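Local coordinates for capsid protein (Macrobrachium rosenbergii nodavirus, PDB 5YKU) that builds the viral shell and, through its protrusion domain, probably forms the dimeric spikes on the particle surface, at residues G17-P22 with Y29-T34; T34-K37 with K41-I44; I86-N91 with A96-V101. All coordinates share one frame; numbering follows the deposited sequence.

How the interactions relate
The three contacts follow one another along the chain; none nests in or crosses another. Interaction 1 comes first and closes the loop after strand 10-18, where strand 26-33 returns against residues 17-22. Thr34 closes the range of interaction 1 and opens that of interaction 2, which closes the short turn leading into strand 41-47. Interaction 3 closes the loop between strands 81-89 and 96-104. The strands fold as an antiparallel jelly roll, and interaction 3 crosses between its two layers. Strand 41-47 pairs with 81-89, joining interactions 2 and 3, and strand 96-104 pairs with 26-33, joining 3 and 1. Trp19, Ile33, Ile44 and Phe98 pack where the contacts meet in the core.

Interaction 1 of 3, residues G17-P22 with Y29-T34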
ATOM      1  N   GLY A  17      -4.145   4.759  -4.449  1.00  9.76           N
ATOM      2  CA  GLY A  17      -5.222   4.692  -3.546  1.00 10.28           C
ATOM      3  C   GLY A  17      -4.872   5.090  -2.157  1.00  9.06           C
ATOM      4  O   GLY A  17      -3.744   5.457  -1.827  1.00  9.48           O
ATOM      5  N   ASN A  18      -5.869   5.127  -1.293  1.00 10.15           N
ATOM      6  CA  ASN A  18      -5.780   5.535   0.095  1.00  8.83           C
ATOM      7  C   ASN A  18      -5.966   4.377   1.004  1.00  8.98           C
ATOM      8  O   ASN A  18      -6.836   3.520   0.822  1.00 10.01           O
ATOM      9  CB  ASN A  18      -6.879   6.562   0.382  1.00  9.79           C
ATOM     10  CG  ASN A  18      -6.675   7.819  -0.338  1.00 12.22           C
ATOM     11  OD1 ASN A  18      -5.595   8.281  -0.643  1.00 13.50           O
ATOM     12  ND2 ASN A  18      -7.794   8.521  -0.571  1.00 17.85           N
ATOM     13  N   TRP A  19      -5.136   4.312   2.029  1.00  9.26           N
ATOM     14  CA  TRP A  19      -5.373   3.425   3.154  1.00  9.09           C
ATOM     15  C   TRP A  19      -6.446   4.014   4.057  1.00  8.89           C
ATOM     16  O   TRP A  19      -6.367   5.196   4.415  1.00  9.19           O
ATOM     17  CB  TRP A  19      -4.061   3.264   3.977  1.00  9.03           C
ATOM     18  CG  TRP A  19      -2.938   2.654   3.224  1.00  8.11           C
ATOM     19  CD1 TRP A  19      -1.766   3.275   2.892  1.00  9.25           C
ATOM     20  CD2 TRP A  19      -2.851   1.339   2.675  1.00  8.08           C
ATOM     21  NE1 TRP A  19      -0.959   2.428   2.198  1.00  9.10           N
ATOM     22  CE2 TRP A  19      -1.587   1.212   2.030  1.00  7.84           C
ATOM     23  CE3 TRP A  19      -3.726   0.252   2.620  1.00  8.99           C
ATOM     24  CZ2 TRP A  19      -1.170   0.054   1.414  1.00  8.48           C
ATOM     25  CZ3 TRP A  19      -3.310  -0.906   2.016  1.00  9.03           C
ATOM     26  CH2 TRP A  19      -2.036  -1.039   1.447  1.00  9.22           C
ATOM     27  N   VAL A  20      -7.448   3.223   4.388  1.00 10.00           N
ATOM     28  CA  VAL A  20      -8.491   3.716   5.269  1.00 10.06           C
ATOM     29  C   VAL A  20      -7.889   4.231   6.594  1.00  9.76           C
ATOM     30  O   VAL A  20      -7.121   3.459   7.187  1.00 10.63           O
ATOM     31  CB  VAL A  20      -9.460   2.583   5.509  1.00 11.09           C
ATOM     32  CG1 VAL A  20     -10.542   3.006   6.522  1.00 13.36           C
ATOM     33  CG2 VAL A  20     -10.182   2.123   4.229  1.00 12.92           C
ATOM     34  N   PRO A  21      -8.215   5.413   7.041  1.00  8.97           N
ATOM     35  CA  PRO A  21      -7.659   5.891   8.319  1.00 10.00           C
ATOM     36  C   PRO A  21      -8.182   5.142   9.518  1.00 10.15           C
ATOM     37  O   PRO A  21      -9.298   4.602   9.499  1.00 10.51           O
ATOM     38  CB  PRO A  21      -8.037   7.316   8.361  1.00 11.02           C
ATOM     39  CG  PRO A  21      -8.335   7.726   6.928  1.00 12.05           C
ATOM     40  CD  PRO A  21      -8.932   6.485   6.350  1.00 10.11           C
ATOM     41  N   PRO A  22      -7.415   5.068  10.562  1.00  9.93           N
ATOM     42  CA  PRO A  22      -7.891   4.484  11.810  1.00  9.58           C
ATOM     43  C   PRO A  22      -8.917   5.403  12.444  1.00  9.10           C
ATOM     44  O   PRO A  22      -9.058   6.560  12.180  1.00 10.34           O
ATOM     45  CB  PRO A  22      -6.603   4.461  12.717  1.00  9.76           C
ATOM     46  CG  PRO A  22      -5.814   5.596  12.245  1.00 10.31           C
ATOM     47  CD  PRO A  22      -6.063   5.685  10.722  1.00 10.46           C
ATOM     48  N   TYR A  29      -5.705  -3.421  11.898  1.00 11.73           N
ATOM     49  CA  TYR A  29      -6.831  -3.662  11.065  1.00 10.52           C
ATOM     50  C   TYR A  29      -6.391  -4.101   9.685  1.00 11.18           C
ATOM     51  O   TYR A  29      -5.208  -4.104   9.396  1.00 11.55           O
ATOM     52  CB  TYR A  29      -7.716  -2.428  11.050  1.00 11.72           C
ATOM     53  CG  TYR A  29      -7.120  -1.108  10.476  1.00 10.86           C
ATOM     54  CD1 TYR A  29      -6.237  -0.388  11.205  1.00 13.55           C
ATOM     55  CD2 TYR A  29      -7.443  -0.643   9.252  1.00 10.49           C
ATOM     56  CE1 TYR A  29      -5.726   0.829  10.825  1.00 12.43           C
ATOM     57  CE2 TYR A  29      -6.960   0.535   8.751  1.00 10.64           C
ATOM     58  CZ  TYR A  29      -6.126   1.345   9.573  1.00 11.19           C
ATOM     59  OH  TYR A  29      -5.643   2.553   9.147  1.00 11.12           O
ATOM     60  N   THR A  30      -7.327  -4.539   8.873  1.00 11.07           N
ATOM     61  CA  THR A  30      -7.029  -4.951   7.528  1.00 11.74           C
ATOM     62  C   THR A  30      -7.722  -4.147   6.482  1.00  9.95           C
ATOM     63  O   THR A  30      -8.697  -3.500   6.727  1.00 12.57           O
ATOM     64  CB  THR A  30      -7.274  -6.426   7.306  1.00 11.24           C
ATOM     65  OG1 THR A  30      -8.691  -6.664   7.438  1.00 13.73           O
ATOM     66  CG2 THR A  30      -6.521  -7.308   8.278  1.00 11.52           C
ATOM     67  N   GLN A  31      -7.205  -4.204   5.270  1.00  9.87           N
ATOM     68  CA  GLN A  31      -7.802  -3.592   4.078  1.00  9.41           C
ATOM     69  C   GLN A  31      -7.583  -4.494   2.931  1.00 10.21           C
ATOM     70  O   GLN A  31      -6.447  -4.952   2.683  1.00 10.48           O
ATOM     71  CB  GLN A  31      -7.202  -2.240   3.779  1.00 10.16           C
ATOM     72  CG  GLN A  31      -7.847  -1.495   2.643  1.00 10.66           C
ATOM     73  CD  GLN A  31      -7.433  -0.059   2.559  1.00 10.59           C
ATOM     74  OE1 GLN A  31      -7.083   0.555   3.568  1.00 11.74           O
ATOM     75  NE2 GLN A  31      -7.498   0.563   1.432  1.00 11.50           N
ATOM     76  N   ASP A  32      -8.597  -4.763   2.130  1.00 10.04           N
ATOM     77  CA  ASP A  32      -8.486  -5.493   0.881  1.00 10.43           C
ATOM     78  C   ASP A  32      -8.409  -4.592  -0.278  1.00 11.17           C
ATOM     79  O   ASP A  32      -9.335  -3.778  -0.498  1.00 12.64           O
ATOM     80  CB  ASP A  32      -9.738  -6.454   0.723  1.00 12.00           C
ATOM     81  CG  ASP A  32      -9.815  -7.531   1.675  1.00 12.69           C
ATOM     82  OD1 ASP A  32      -8.918  -7.788   2.471  1.00 13.54           O
ATOM     83  OD2 ASP A  32     -10.839  -8.337   1.579  1.00 15.74           O
ATOM     84  N   ILE A  33      -7.312  -4.593  -0.984  1.00 10.77           N
ATOM     85  CA  ILE A  33      -7.207  -3.886  -2.265  1.00 12.07           C
ATOM     86  C   ILE A  33      -7.858  -4.766  -3.276  1.00 12.52           C
ATOM     87  O   ILE A  33      -7.618  -6.002  -3.322  1.00 12.76           O
ATOM     88  CB  ILE A  33      -5.757  -3.566  -2.616  1.00 12.47           C
ATOM     89  CG1 ILE A  33      -5.155  -2.622  -1.585  1.00 12.33           C
ATOM     90  CG2 ILE A  33      -5.608  -2.975  -4.014  1.00 14.10           C
ATOM     91  CD1 ILE A  33      -3.743  -2.086  -1.868  1.00 13.99           C
ATOM     92  N   THR A  34      -8.680  -4.214  -4.136  1.00 13.04           N
ATOM     93  CA  THR A  34      -9.498  -4.997  -5.078  1.00 11.99           C
ATOM     94  C   THR A  34      -9.331  -4.424  -6.477  1.00 12.68           C
ATOM     95  O   THR A  34      -8.720  -3.397  -6.686  1.00 12.99           O
ATOM     96  CB  THR A  34     -10.938  -5.032  -4.566  1.00 15.53           C
ATOM     97  OG1 THR A  34     -11.749  -6.001  -5.255  1.00 19.23           O
ATOM     98  CG2 THR A  34     -11.525  -3.660  -4.834  1.00 17.90           C
TER
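Gln31 reaches across to the backbone of Asn18 and Val20 and holds it with both ends of its amide. NE2 of Gln31 donates to Asn18 O at 3.1 Å, an almost straight bond with the oxygen lying in the amide plane. OE1 of Gln31 accepts from Val20 N at 2.8 Å, so the amide bridges the residue between, Trp19. Two bonds fix the rotation of the amide. The Gln31 chain runs extended, with CG anti to the backbone N (chi1 -175°), and this length carries the amide over to the neighbouring segment.

Tyr29 gives the third bond. Its OH donates to Val20 O at 2.6 Å, within the carbonyl plane. The hydroxyl also lies 3.5 Å from Pro22 CD, while Pro22 CB rests 4.2 Å from Tyr29 CE1.

The tight side of the contact is at the benzo part of Trp19. Gln31 OE1 sits at the edge of the indole, in its plane, 3.5 Å from Trp19 CE3. The far end of the same ring meets Ile33: Trp19 CH2 is 3.9 Å from Ile33 CD1. Trp19 is buried. On the pyrrole side its NE1 is hydrogen-bonded to Tyr74 OH. Phe98 and Ile44 pack around the ring and Ile33.

The opposite character appears at Val20 and Asn18. Val20 is exposed, although its CG2 lies 3.5 Å from Gln31 OE1. Asn18 is exposed too, and its CB points away from strand 26-33.

The two segments run roughly antiparallel, yet the bonds between them pass through side chains. The strand order, 1-8-3-6 followed by 5-4-7-2, is that of a viral jelly roll. This contact joins its first two strands, 10-18 and 26-33, at the edges of the two facing sheets.

Interaction 2 of 3, residues T34-K37 with K41-I44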
ATOM      1  N   THR A  34      -8.680  -4.214  -4.136  1.00 13.04           N
ATOM      2  CA  THR A  34      -9.498  -4.997  -5.078  1.00 11.99           C
ATOM      3  C   THR A  34      -9.331  -4.424  -6.477  1.00 12.68           C
ATOM      4  O   THR A  34      -8.720  -3.397  -6.686  1.00 12.99           O
ATOM      5  CB  THR A  34     -10.938  -5.032  -4.566  1.00 15.53           C
ATOM      6  OG1 THR A  34     -11.749  -6.001  -5.255  1.00 19.23           O
ATOM      7  CG2 THR A  34     -11.525  -3.660  -4.834  1.00 17.90           C
ATOM      8  N   GLY A  35      -9.850  -5.196  -7.456  1.00 12.56           N
ATOM      9  CA  GLY A  35      -9.811  -4.755  -8.808  1.00 12.70           C
ATOM     10  C   GLY A  35      -8.518  -5.004  -9.548  1.00 13.81           C
ATOM     11  O   GLY A  35      -8.219  -4.352 -10.545  1.00 16.84           O
ATOM     12  N   LEU A  36      -7.639  -5.826  -9.003  1.00 12.49           N
ATOM     13  CA  LEU A  36      -6.323  -6.119  -9.610  1.00 11.82           C
ATOM     14  C   LEU A  36      -6.486  -7.290 -10.534  1.00 11.48           C
ATOM     15  O   LEU A  36      -7.415  -8.094 -10.382  1.00 12.97           O
ATOM     16  CB  LEU A  36      -5.325  -6.477  -8.526  1.00 11.49           C
ATOM     17  CG  LEU A  36      -5.093  -5.423  -7.493  1.00 13.02           C
ATOM     18  CD1 LEU A  36      -4.223  -6.017  -6.360  1.00 15.92           C
ATOM     19  CD2 LEU A  36      -4.465  -4.203  -8.071  1.00 15.80           C
ATOM     20  N   LYS A  37      -5.614  -7.433 -11.521  1.00 12.24           N
ATOM     21  CA  LYS A  37      -5.704  -8.584 -12.400  1.00 10.87           C
ATOM     22  C   LYS A  37      -5.493  -9.829 -11.575  1.00 11.87           C
ATOM     23  O   LYS A  37      -4.436  -9.996 -10.939  1.00 10.95           O
ATOM     24  CB  LYS A  37      -4.724  -8.515 -13.573  1.00 12.11           C
ATOM     25  CG  LYS A  37      -4.902  -9.545 -14.585  1.00 13.26           C
ATOM     26  CD  LYS A  37      -4.032  -9.295 -15.825  1.00 14.13           C
ATOM     27  CE  LYS A  37      -4.395 -10.285 -16.899  1.00 16.47           C
ATOM     28  NZ  LYS A  37      -4.169 -11.677 -16.600  1.00 19.51           N
ATOM     29  N   LYS A  41       1.400 -10.297 -10.510  1.00  9.87           N
ATOM     30  CA  LYS A  41       2.485  -9.939  -9.559  1.00  9.96           C
ATOM     31  C   LYS A  41       2.688  -8.438  -9.660  1.00  8.63           C
ATOM     32  O   LYS A  41       2.770  -7.833 -10.715  1.00  9.33           O
ATOM     33  CB  LYS A  41       3.758 -10.639  -9.945  1.00 11.96           C
ATOM     34  CG  LYS A  41       3.583 -12.125  -9.896  1.00 14.98           C
ATOM     35  CD  LYS A  41       4.674 -12.792 -10.751  1.00 21.11           C
ATOM     36  CE  LYS A  41       4.806 -14.336 -10.598  1.00 24.89           C
ATOM     37  NZ  LYS A  41       5.810 -14.851 -11.639  1.00 25.16           N
ATOM     38  N   PHE A  42       2.812  -7.824  -8.492  1.00  8.65           N
ATOM     39  CA  PHE A  42       2.860  -6.373  -8.302  1.00  8.17           C
ATOM     40  C   PHE A  42       3.921  -6.007  -7.332  1.00  8.36           C
ATOM     41  O   PHE A  42       4.387  -6.816  -6.457  1.00  9.09           O
ATOM     42  CB  PHE A  42       1.547  -5.897  -7.727  1.00  9.45           C
ATOM     43  CG  PHE A  42       0.372  -6.163  -8.612  1.00  9.31           C
ATOM     44  CD1 PHE A  42       0.043  -5.224  -9.603  1.00 10.23           C
ATOM     45  CD2 PHE A  42      -0.420  -7.306  -8.489  1.00 10.06           C
ATOM     46  CE1 PHE A  42      -1.089  -5.431 -10.428  1.00 10.75           C
ATOM     47  CE2 PHE A  42      -1.495  -7.531  -9.308  1.00 10.49           C
ATOM     48  CZ  PHE A  42      -1.867  -6.593 -10.300  1.00 10.97           C
ATOM     49  N   ILE A  43       4.285  -4.715  -7.360  1.00  9.03           N
ATOM     50  CA  ILE A  43       4.966  -4.016  -6.238  1.00  9.93           C
ATOM     51  C   ILE A  43       4.067  -2.901  -5.793  1.00  8.80           C
ATOM     52  O   ILE A  43       3.544  -2.162  -6.645  1.00 10.21           O
ATOM     53  CB  ILE A  43       6.318  -3.454  -6.754  1.00 10.97           C
ATOM     54  CG1 ILE A  43       7.327  -4.474  -7.072  1.00 11.71           C
ATOM     55  CG2 ILE A  43       6.940  -2.528  -5.672  1.00 13.06           C
ATOM     56  CD1 ILE A  43       7.865  -5.272  -5.894  1.00 12.76           C
ATOM     57  N   ILE A  44       3.865  -2.721  -4.519  1.00  7.97           N
ATOM     58  CA  ILE A  44       3.171  -1.523  -3.960  1.00  7.96           C
ATOM     59  C   ILE A  44       4.200  -0.725  -3.164  1.00  8.29           C
ATOM     60  O   ILE A  44       4.986  -1.310  -2.362  1.00  8.28           O
ATOM     61  CB  ILE A  44       1.947  -1.973  -3.133  1.00  7.97           C
ATOM     62  CG1 ILE A  44       1.162  -0.786  -2.597  1.00  8.10           C
ATOM     63  CG2 ILE A  44       2.299  -2.961  -2.012  1.00  8.35           C
ATOM     64  CD1 ILE A  44      -0.143  -1.169  -2.017  1.00  9.14           C
TER
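Leu36 packs against the end of the Phe42 ring, and this is the heart of a small buried contact. Its side chain can be followed outward. CB comes first: it lies 3.9 Å from Phe42 CZ and 4.0 Å from Phe42 CE2, so the ring end rests against the root of the leucine. CG is placed beside the backbone N, anti to the carbonyl carbon (chi1 -60°). From there the two methyls part. CD2 turns over one face of the Phe42 ring and is 4.2 Å from CZ. CD1 goes to a second ring, that of Phe88. One leucine thus touches two phenylalanines.

Phe42 is also approached from its edge. The backbone N of Lys37 lies near the ring plane, 4.0 Å from Phe42 CZ. No hydrogen bond joins the two segments; the contact is apolar packing plus this close backbone. The burial is modest, 122 Å² over both sides.

Lys37 behaves differently from Leu36. Its side chain leads away from strand 41-47, and its NZ is hydrogen-bonded to Asn124 O near the C terminus. The chain therefore puts an apolar residue inward and a charged one outward in two successive positions.

No helix is nearby. Residues 34-37 form a loop between strands 26-33 and 41-47, and Leu36 has a backbone hydrogen bond to Gly94. Phe42 sits on strand 41-47, between strand 114-121, where Ile117 and Arg119 touch it, and strand 81-89, where Phe88 lies against it.

Interaction 3 of 3, residues I86-N91 with A96-V101; sequences ISFQAN and ATFTLV
Asn91 OD1 is gripped by two backbone amides, Ile93 N and Glu95 N. These bonds probably help to hold the loop between strands 81-89 and 96-104. Asn91 makes no direct contact with residues 96-101; the contact is carried by the side chains before it.

Phe88 and Phe98 make an edge-to-face pair. The edge of Phe98 points at the face of Phe88, with ring centres 5.5 Å apart and planes at 84°. Phe98 CZ stands over the centre of the Phe88 ring, 4.0 Å from Phe88 CE1. Phe88 CG lies between its backbone N and carbonyl carbon (chi1 72°), which places the ring, and chi2 of -81° turns its face to Phe98.

Ala96 fills the space at the other part of the Phe88 ring. Its CB lies 3.6 Å from Phe88 CE2 and also from CD2, oblique to the ring. Ile86 adds a further touch. Its CD1 meets the edge of Phe98, in the ring plane, 4.0 Å from Phe98 CE2.

The strands are not hydrogen-bonded to each other. They face each other across the two sheets of the sandwich, so only side chains meet. Their axes come within 8.7 Å, and Cys63 from strand 57-63 touches Ile86, Phe88 and Phe98. The benzo edge of Trp19 is over a face of Phe98, a second edge-to-face pair in which Phe98 now gives the face.

All four touching residues are buried, and no polar group crosses between them. The contact rests on apolar packing. The edge-to-face pair probably adds a weak attraction between the C-H edge of Phe98 and the pi face of Phe88.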
ATOM      1  N   ILE A  86       6.130  -3.511  -0.774  1.00  8.68           N
ATOM      2  CA  ILE A  86       5.727  -4.954  -0.656  1.00  8.28           C
ATOM      3  C   ILE A  86       5.674  -5.552  -2.045  1.00  9.29           C
ATOM      4  O   ILE A  86       5.070  -4.933  -2.954  1.00  8.99           O
ATOM      5  CB  ILE A  86       4.397  -5.067   0.061  1.00  8.60           C
ATOM      6  CG1 ILE A  86       4.508  -4.523   1.513  1.00 10.08           C
ATOM      7  CG2 ILE A  86       3.892  -6.487   0.064  1.00 11.18           C
ATOM      8  CD1 ILE A  86       3.207  -4.235   2.190  1.00 10.19           C
ATOM      9  N   SER A  87       6.210  -6.735  -2.250  1.00  8.81           N
ATOM     10  CA  SER A  87       5.988  -7.552  -3.400  1.00  9.29           C
ATOM     11  C   SER A  87       4.931  -8.533  -3.088  1.00  9.74           C
ATOM     12  O   SER A  87       4.981  -9.180  -2.049  1.00 10.46           O
ATOM     13  CB  SER A  87       7.266  -8.242  -3.750  1.00 12.47           C
ATOM     14  OG  SER A  87       7.626  -9.111  -2.744  1.00 18.48           O
ATOM     15  N   PHE A  88       3.939  -8.636  -3.959  1.00  9.28           N
ATOM     16  CA  PHE A  88       2.831  -9.535  -3.727  1.00  9.06           C
ATOM     17  C   PHE A  88       2.197  -9.952  -5.028  1.00  8.52           C
ATOM     18  O   PHE A  88       2.311  -9.293  -6.053  1.00 10.26           O
ATOM     19  CB  PHE A  88       1.774  -8.912  -2.794  1.00 10.20           C
ATOM     20  CG  PHE A  88       0.981  -7.822  -3.432  1.00  9.93           C
ATOM     21  CD1 PHE A  88       1.470  -6.541  -3.523  1.00 10.84           C
ATOM     22  CD2 PHE A  88      -0.243  -8.098  -3.957  1.00  9.68           C
ATOM     23  CE1 PHE A  88       0.710  -5.531  -4.180  1.00 10.19           C
ATOM     24  CE2 PHE A  88      -0.974  -7.092  -4.619  1.00  9.53           C
ATOM     25  CZ  PHE A  88      -0.484  -5.821  -4.730  1.00 10.52           C
ATOM     26  N   GLN A  89       1.417 -11.016  -4.960  1.00  9.41           N
ATOM     27  CA  GLN A  89       0.637 -11.522  -6.061  1.00 10.25           C
ATOM     28  C   GLN A  89      -0.823 -11.380  -5.665  1.00 10.17           C
ATOM     29  O   GLN A  89      -1.208 -11.736  -4.546  1.00 12.25           O
ATOM     30  CB  GLN A  89       0.971 -12.984  -6.325  1.00 12.35           C
ATOM     31  CG  GLN A  89       0.285 -13.635  -7.514  1.00 15.34           C
ATOM     32  CD  GLN A  89       0.899 -15.006  -7.723  1.00 21.60           C
ATOM     33  OE1 GLN A  89       2.074 -15.217  -7.479  1.00 25.53           O
ATOM     34  NE2 GLN A  89       0.048 -15.927  -7.877  1.00 24.51           N
ATOM     35  N   ALA A  90      -1.635 -10.785  -6.548  1.00  9.32           N
ATOM     36  CA  ALA A  90      -3.096 -10.752  -6.315  1.00 10.49           C
ATOM     37  C   ALA A  90      -3.594 -12.211  -6.279  1.00 11.10           C
ATOM     38  O   ALA A  90      -3.108 -13.082  -6.989  1.00 10.82           O
ATOM     39  CB  ALA A  90      -3.840  -9.963  -7.367  1.00 11.00           C
ATOM     40  N   ASN A  91      -4.656 -12.400  -5.483  1.00 10.58           N
ATOM     41  CA  ASN A  91      -5.290 -13.738  -5.390  1.00 10.02           C
ATOM     42  C   ASN A  91      -6.131 -13.980  -6.630  1.00 11.16           C
ATOM     43  O   ASN A  91      -6.178 -13.201  -7.575  1.00 10.78           O
ATOM     44  CB  ASN A  91      -5.981 -13.859  -4.047  1.00 10.02           C
ATOM     45  CG  ASN A  91      -7.235 -13.061  -3.968  1.00 10.02           C
ATOM     46  OD1 ASN A  91      -7.735 -12.506  -4.953  1.00 10.90           O
ATOM     47  ND2 ASN A  91      -7.751 -12.985  -2.738  1.00 12.16           N
ATOM     48  N   ALA A  96      -5.888  -8.362  -2.695  1.00  9.52           N
ATOM     49  CA  ALA A  96      -4.830  -8.651  -1.742  1.00  9.31           C
ATOM     50  C   ALA A  96      -5.181  -7.998  -0.436  1.00  8.79           C
ATOM     51  O   ALA A  96      -5.614  -6.846  -0.430  1.00 10.14           O
ATOM     52  CB  ALA A  96      -3.479  -8.187  -2.283  1.00 10.34           C
ATOM     53  N   THR A  97      -4.984  -8.696   0.650  1.00  9.45           N
ATOM     54  CA  THR A  97      -5.290  -8.200   1.961  1.00  9.41           C
ATOM     55  C   THR A  97      -4.031  -7.743   2.642  1.00  9.69           C
ATOM     56  O   THR A  97      -3.008  -8.418   2.643  1.00 10.88           O
ATOM     57  CB  THR A  97      -5.932  -9.279   2.822  1.00 10.75           C
ATOM     58  OG1 THR A  97      -7.170  -9.707   2.209  1.00 12.21           O
ATOM     59  CG2 THR A  97      -6.252  -8.806   4.229  1.00 11.78           C
ATOM     60  N   PHE A  98      -4.073  -6.591   3.245  1.00  9.42           N
ATOM     61  CA  PHE A  98      -3.001  -5.945   4.036  1.00  9.00           C
ATOM     62  C   PHE A  98      -3.393  -5.731   5.448  1.00  8.80           C
ATOM     63  O   PHE A  98      -4.563  -5.478   5.732  1.00 10.54           O
ATOM     64  CB  PHE A  98      -2.631  -4.574   3.398  1.00  9.49           C
ATOM     65  CG  PHE A  98      -2.104  -4.738   1.995  1.00  9.68           C
ATOM     66  CD1 PHE A  98      -2.993  -4.870   0.906  1.00 10.25           C
ATOM     67  CD2 PHE A  98      -0.772  -4.737   1.729  1.00  9.31           C
ATOM     68  CE1 PHE A  98      -2.501  -5.095  -0.374  1.00 10.97           C
ATOM     69  CE2 PHE A  98      -0.301  -4.952   0.442  1.00  9.68           C
ATOM     70  CZ  PHE A  98      -1.161  -5.132  -0.611  1.00  9.88           C
ATOM     71  N   THR A  99      -2.413  -5.839   6.308  1.00  9.81           N
ATOM     72  CA  THR A  99      -2.573  -5.541   7.738  1.00 10.21           C
ATOM     73  C   THR A  99      -1.919  -4.243   8.062  1.00 10.74           C
ATOM     74  O   THR A  99      -0.717  -4.035   7.732  1.00 11.61           O
ATOM     75  CB  THR A  99      -1.992  -6.635   8.619  1.00 11.21           C
ATOM     76  OG1 THR A  99      -2.796  -7.829   8.387  1.00 13.64           O
ATOM     77  CG2 THR A  99      -2.135  -6.314  10.098  1.00 13.24           C
ATOM     78  N   LEU A 100      -2.616  -3.314   8.596  1.00  9.58           N
ATOM     79  CA  LEU A 100      -2.222  -2.016   9.010  1.00  9.07           C
ATOM     80  C   LEU A 100      -2.125  -1.916  10.497  1.00  9.03           C
ATOM     81  O   LEU A 100      -3.030  -2.318  11.223  1.00 10.02           O
ATOM     82  CB  LEU A 100      -3.151  -0.918   8.513  1.00 10.52           C
ATOM     83  CG  LEU A 100      -3.323  -0.807   6.969  1.00 10.08           C
ATOM     84  CD1 LEU A 100      -4.452  -1.745   6.508  1.00 11.43           C
ATOM     85  CD2 LEU A 100      -3.589   0.601   6.541  1.00 10.29           C
ATOM     86  N   VAL A 101      -1.016  -1.444  11.025  1.00  9.36           N
ATOM     87  CA  VAL A 101      -0.804  -1.183  12.442  1.00  9.68           C
ATOM     88  C   VAL A 101      -0.552   0.302  12.598  1.00  9.83           C
ATOM     89  O   VAL A 101       0.430   0.826  11.984  1.00  9.55           O
ATOM     90  CB  VAL A 101       0.317  -2.015  13.003  1.00 10.85           C
ATOM     91  CG1 VAL A 101       0.549  -1.657  14.499  1.00 11.07           C
ATOM     92  CG2 VAL A 101       0.148  -3.517  12.800  1.00 11.35           C
TER